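Local coordinates for BAR/IMD domain-containing adapter protein 2-like 2 (Mus musculus, PDB 3OK8), which binds phosphoinositides through its I-BAR (IMD) domain and induces planar or gently curved membrane structures, at residues Ala50-Glu62 against Gly74-His86. Residues are numbered along the deposited sequence; the frame is centred on the assembly and turned at random.
Sequences AEVYFSAIQKIGE and GEILVQMSDTQRH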
loop_
_atom_site.group_PDB
_atom_site.type_symbol
_atom_site.label_atom_id
_atom_site.label_comp_id
_atom_site.label_asym_id
_atom_site.label_seq_id
_atom_site.Cartn_x
_atom_site.Cartn_y
_atom_site.Cartn_z
ATOM N N ALA A 50 6.572 -3.222 6.858
ATOM C CA ALA A 50 7.561 -2.860 5.847
ATOM C C ALA A 50 8.842 -2.378 6.498
ATOM O O ALA A 50 9.928 -2.794 6.116
ATOM C CB ALA A 50 7.020 -1.784 4.904
ATOM N N GLU A 51 8.714 -1.496 7.481
ATOM C CA GLU A 51 9.876 -0.950 8.152
ATOM C C GLU A 51 10.708 -2.032 8.861
ATOM O O GLU A 51 11.938 -1.959 8.881
ATOM C CB GLU A 51 9.443 0.152 9.119
ATOM C CG GLU A 51 10.570 0.763 9.935
ATOM C CD GLU A 51 11.441 1.729 9.140
ATOM O OE1 GLU A 51 10.954 2.307 8.136
ATOM O OE2 GLU A 51 12.613 1.921 9.536
ATOM N N VAL A 52 10.041 -3.035 9.424
ATOM C CA VAL A 52 10.747 -4.112 10.116
ATOM C C VAL A 52 11.414 -5.039 9.104
ATOM O O VAL A 52 12.553 -5.459 9.287
ATOM C CB VAL A 52 9.833 -4.915 11.074
ATOM C CG1 VAL A 52 9.357 -4.036 12.221
ATOM C CG2 VAL A 52 8.639 -5.493 10.335
ATOM N N TYR A 53 10.706 -5.350 8.027
ATOM C CA TYR A 53 11.302 -6.103 6.935
ATOM C C TYR A 53 12.559 -5.449 6.351
ATOM O O TYR A 53 13.614 -6.089 6.211
ATOM C CB TYR A 53 10.286 -6.286 5.825
ATOM C CG TYR A 53 10.778 -7.155 4.698
ATOM C CD1 TYR A 53 11.321 -6.598 3.539
ATOM C CD2 TYR A 53 10.678 -8.535 4.781
ATOM C CE1 TYR A 53 11.756 -7.408 2.497
ATOM C CE2 TYR A 53 11.100 -9.350 3.749
ATOM C CZ TYR A 53 11.646 -8.791 2.617
ATOM O OH TYR A 53 12.059 -9.633 1.611
ATOM N N PHE A 54 12.461 -4.180 5.983
ATOM C CA PHE A 54 13.610 -3.542 5.337
ATOM C C PHE A 54 14.740 -3.185 6.303
ATOM O O PHE A 54 15.899 -3.095 5.906
ATOM C CB PHE A 54 13.192 -2.391 4.425
ATOM C CG PHE A 54 12.766 -2.859 3.062
ATOM C CD1 PHE A 54 13.709 -3.234 2.114
ATOM C CD2 PHE A 54 11.429 -2.990 2.746
ATOM C CE1 PHE A 54 13.323 -3.698 0.855
ATOM C CE2 PHE A 54 11.036 -3.443 1.488
ATOM C CZ PHE A 54 11.982 -3.798 0.547
ATOM N N SER A 55 14.401 -2.993 7.568
ATOM C CA SER A 55 15.390 -2.815 8.611
ATOM C C SER A 55 16.239 -4.079 8.714
ATOM O O SER A 55 17.418 -4.038 9.070
ATOM C CB SER A 55 14.680 -2.548 9.933
ATOM O OG SER A 55 15.499 -2.882 11.027
ATOM N N ALA A 56 15.621 -5.212 8.403
ATOM C CA ALA A 56 16.330 -6.485 8.445
ATOM C C ALA A 56 17.137 -6.659 7.172
ATOM O O ALA A 56 18.215 -7.238 7.207
ATOM C CB ALA A 56 15.372 -7.648 8.647
ATOM N N ILE A 57 16.648 -6.146 6.046
ATOM C CA ILE A 57 17.484 -6.154 4.853
ATOM C C ILE A 57 18.693 -5.249 5.055
ATOM O O ILE A 57 19.792 -5.594 4.645
ATOM C CB ILE A 57 16.778 -5.722 3.577
ATOM C CG1 ILE A 57 16.281 -6.941 2.800
ATOM C CG2 ILE A 57 17.782 -4.995 2.683
ATOM C CD1 ILE A 57 14.974 -7.477 3.263
ATOM N N GLN A 58 18.492 -4.100 5.692
ATOM C CA GLN A 58 19.597 -3.206 6.032
ATOM C C GLN A 58 20.697 -3.944 6.820
ATOM O O GLN A 58 21.882 -3.816 6.496
ATOM C CB GLN A 58 19.070 -1.992 6.801
ATOM C CG GLN A 58 20.071 -0.896 7.050
ATOM C CD GLN A 58 19.510 0.180 7.953
ATOM O OE1 GLN A 58 19.881 0.267 9.123
ATOM N NE2 GLN A 58 18.592 1.000 7.420
ATOM N N LYS A 59 20.315 -4.733 7.826
ATOM C CA LYS A 59 21.298 -5.520 8.600
ATOM C C LYS A 59 22.097 -6.546 7.794
ATOM O O LYS A 59 23.320 -6.582 7.882
ATOM C CB LYS A 59 20.679 -6.188 9.825
ATOM C CG LYS A 59 20.940 -5.415 11.086
ATOM C CD LYS A 59 20.834 -3.926 10.780
ATOM C CE LYS A 59 21.246 -3.062 11.964
ATOM N NZ LYS A 59 21.243 -1.601 11.635
ATOM N N ILE A 60 21.411 -7.389 7.033
ATOM C CA ILE A 60 22.078 -8.206 6.033
ATOM C C ILE A 60 23.011 -7.367 5.140
ATOM O O ILE A 60 24.149 -7.755 4.896
ATOM C CB ILE A 60 21.067 -8.976 5.176
ATOM C CG1 ILE A 60 20.245 -9.918 6.066
ATOM C CG2 ILE A 60 21.774 -9.722 4.068
ATOM C CD1 ILE A 60 19.219 -10.781 5.330
ATOM N N GLY A 61 22.548 -6.213 4.661
ATOM C CA GLY A 61 23.411 -5.339 3.879
ATOM C C GLY A 61 24.648 -4.840 4.611
ATOM O O GLY A 61 25.741 -4.770 4.040
ATOM N N GLU A 62 24.469 -4.478 5.877
ATOM C CA GLU A 62 25.558 -4.017 6.715
ATOM C C GLU A 62 26.611 -5.106 6.955
ATOM O O GLU A 62 27.785 -4.796 7.115
ATOM C CB GLU A 62 25.014 -3.438 8.025
ATOM C CG GLU A 62 24.533 -1.989 7.873
ATOM C CD GLU A 62 23.749 -1.459 9.069
ATOM O OE1 GLU A 62 23.620 -2.167 10.093
ATOM O OE2 GLU A 62 23.255 -0.313 8.978
ATOM N N GLY A 74 26.501 -5.335 -0.728
ATOM C CA GLY A 74 26.226 -4.700 0.546
ATOM C C GLY A 74 25.646 -3.300 0.383
ATOM O O GLY A 74 24.685 -2.944 1.065
ATOM N N GLU A 75 26.230 -2.500 -0.509
ATOM C CA GLU A 75 25.751 -1.141 -0.737
ATOM C C GLU A 75 24.332 -1.146 -1.295
ATOM O O GLU A 75 23.508 -0.354 -0.883
ATOM C CB GLU A 75 26.677 -0.376 -1.683
ATOM C CG GLU A 75 28.072 -0.067 -1.112
ATOM C CD GLU A 75 28.042 0.913 0.063
ATOM O OE1 GLU A 75 29.132 1.305 0.540
ATOM O OE2 GLU A 75 26.936 1.287 0.514
ATOM N N ILE A 76 24.061 -2.052 -2.225
ATOM C CA ILE A 76 22.769 -2.147 -2.864
ATOM C C ILE A 76 21.627 -2.433 -1.894
ATOM O O ILE A 76 20.565 -1.808 -1.980
ATOM C CB ILE A 76 22.789 -3.189 -3.986
ATOM C CG1 ILE A 76 23.704 -2.700 -5.113
ATOM C CG2 ILE A 76 21.361 -3.464 -4.459
ATOM C CD1 ILE A 76 23.989 -3.717 -6.201
ATOM N N LEU A 77 21.848 -3.359 -0.965
ATOM C CA LEU A 77 20.810 -3.754 -0.012
ATOM C C LEU A 77 20.482 -2.634 0.972
ATOM O O LEU A 77 19.326 -2.423 1.343
ATOM C CB LEU A 77 21.241 -5.012 0.758
ATOM C CG LEU A 77 21.433 -6.265 -0.099
ATOM C CD1 LEU A 77 22.276 -7.350 0.647
ATOM C CD2 LEU A 77 20.084 -6.830 -0.518
ATOM N N VAL A 78 21.515 -1.931 1.401
ATOM C CA VAL A 78 21.373 -0.827 2.330
ATOM C C VAL A 78 20.590 0.294 1.656
ATOM O O VAL A 78 19.766 0.955 2.293
ATOM C CB VAL A 78 22.767 -0.343 2.819
ATOM C CG1 VAL A 78 22.671 0.979 3.560
ATOM C CG2 VAL A 78 23.391 -1.402 3.720
ATOM N N GLN A 79 20.807 0.495 0.361
ATOM C CA GLN A 79 20.051 1.556 -0.310
ATOM C C GLN A 79 18.684 1.117 -0.817
ATOM O O GLN A 79 17.912 1.923 -1.313
ATOM C CB GLN A 79 20.853 2.273 -1.398
ATOM C CG GLN A 79 21.669 1.421 -2.321
ATOM C CD GLN A 79 22.541 2.282 -3.222
ATOM O OE1 GLN A 79 22.046 3.215 -3.858
ATOM N NE2 GLN A 79 23.840 1.984 -3.272
ATOM N N MET A 80 18.382 -0.163 -0.678
ATOM C CA MET A 80 17.039 -0.631 -0.939
ATOM C C MET A 80 16.184 -0.312 0.268
ATOM O O MET A 80 15.059 0.172 0.129
ATOM C CB MET A 80 17.022 -2.124 -1.225
ATOM C CG MET A 80 17.451 -2.510 -2.622
ATOM S SD MET A 80 17.609 -4.307 -2.775
ATOM C CE MET A 80 17.826 -4.476 -4.542
ATOM N N SER A 81 16.711 -0.576 1.458
ATOM C CA SER A 81 15.992 -0.212 2.673
ATOM C C SER A 81 15.824 1.306 2.768
ATOM O O SER A 81 14.745 1.793 3.092
ATOM C CB SER A 81 16.685 -0.740 3.924
ATOM O OG SER A 81 17.809 0.060 4.250
ATOM N N ASP A 82 16.889 2.053 2.502
ATOM C CA ASP A 82 16.789 3.509 2.465
ATOM C C ASP A 82 15.670 3.979 1.534
ATOM O O ASP A 82 14.899 4.874 1.891
ATOM C CB ASP A 82 18.128 4.135 2.063
ATOM C CG ASP A 82 19.185 3.976 3.137
ATOM O OD1 ASP A 82 18.854 3.429 4.217
ATOM O OD2 ASP A 82 20.342 4.394 2.902
ATOM N N THR A 83 15.575 3.369 0.352
ATOM C CA THR A 83 14.525 3.715 -0.615
ATOM C C THR A 83 13.135 3.443 -0.072
ATOM O O THR A 83 12.236 4.285 -0.190
ATOM C CB THR A 83 14.650 2.913 -1.917
ATOM O OG1 THR A 83 15.922 3.171 -2.512
ATOM C CG2 THR A 83 13.538 3.308 -2.912
ATOM N N GLN A 84 12.953 2.255 0.498
ATOM C CA GLN A 84 11.668 1.907 1.057
ATOM C C GLN A 84 11.341 2.911 2.161
ATOM O O GLN A 84 10.216 3.404 2.248
ATOM C CB GLN A 84 11.647 0.456 1.549
ATOM C CG GLN A 84 10.368 0.083 2.308
ATOM C CD GLN A 84 10.381 0.623 3.725
ATOM O OE1 GLN A 84 9.336 0.788 4.359
ATOM N NE2 GLN A 84 11.584 0.908 4.232
ATOM N N ARG A 85 12.324 3.265 2.988
ATOM C CA ARG A 85 12.069 4.271 4.016
ATOM C C ARG A 85 11.522 5.562 3.405
ATOM O O ARG A 85 10.591 6.153 3.934
ATOM C CB ARG A 85 13.315 4.552 4.840
ATOM C CG ARG A 85 13.058 5.407 6.063
ATOM C CD ARG A 85 14.224 5.328 7.049
ATOM N NE ARG A 85 15.509 5.717 6.462
ATOM C CZ ARG A 85 16.534 4.887 6.271
ATOM N NH1 ARG A 85 17.661 5.338 5.741
ATOM N NH2 ARG A 85 16.439 3.605 6.614
ATOM N N HIS A 86 12.076 5.978 2.269
ATOM C CA HIS A 86 11.640 7.211 1.601
ATOM C C HIS A 86 10.226 7.117 1.050
ATOM O O HIS A 86 9.415 8.003 1.292
ATOM C CB HIS A 86 12.591 7.599 0.474
ATOM C CG HIS A 86 13.983 7.888 0.939
ATOM N ND1 HIS A 86 14.258 8.808 1.927
ATOM C CD2 HIS A 86 15.179 7.388 0.543
ATOM C CE1 HIS A 86 15.565 8.858 2.126
ATOM N NE2 HIS A 86 16.146 8.004 1.300
#
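Gly-61 and Gly-74 meet where helices 5-66 and 71-147 come together beside the turn joining them, an antiparallel helical hairpin at one end of the I-BAR three-helix bundle. The two short segments run at 161° to each other, and the backbones come closest at this turn end. The Gly-61 carbonyl O lies 3.5 Å from Gly-74 CA, and a CB on Gly-61 would collide with Val-78 CG2, so the lack of a side chain suits Gly-61 to this close spacing. Leu-77 fills the inner side, its CB 3.8 Å from Gly-61 CA and also packed on Ile-57 CG2, while Ile-57 and Ile-60 also pack on the second subunit of the dimer. Further along, small Ser-81 lets the backbones stay close, its CB 3.2 Å from the Phe-54 carbonyl O.

Beyond it Phe-54 takes over as the large spacer. Gln-84 CB lies over one face of its ring in a CH-pi contact, 3.9 Å from the centroid, and Tyr-53 CD1, from the same helix as Phe-54, lies over the opposite face toward its rim. Bent at chi2, the Gln-84 chain lays its amide almost parallel to the ring, 4° apart in plane, and its OE1 reaches Ala-50 CB. Were Phe-54 replaced by an alanine, the Gln-84 methylenes would probably lose the ring they lie on and a gap would open between the helices.

The outer side is looser and polar, suiting long, flexible side chains. The Glu-51 carboxylate lies beside the Arg-85 methylenes, but their charged ends do not meet. With CG anti to the backbone N, Gln-58 extends across the groove, and its NE2 donates a weak but nearly straight hydrogen bond (166°) to Ser-81 OG at 3.4 Å, while that hydroxyl donates to Val-78 O at 2.9 Å.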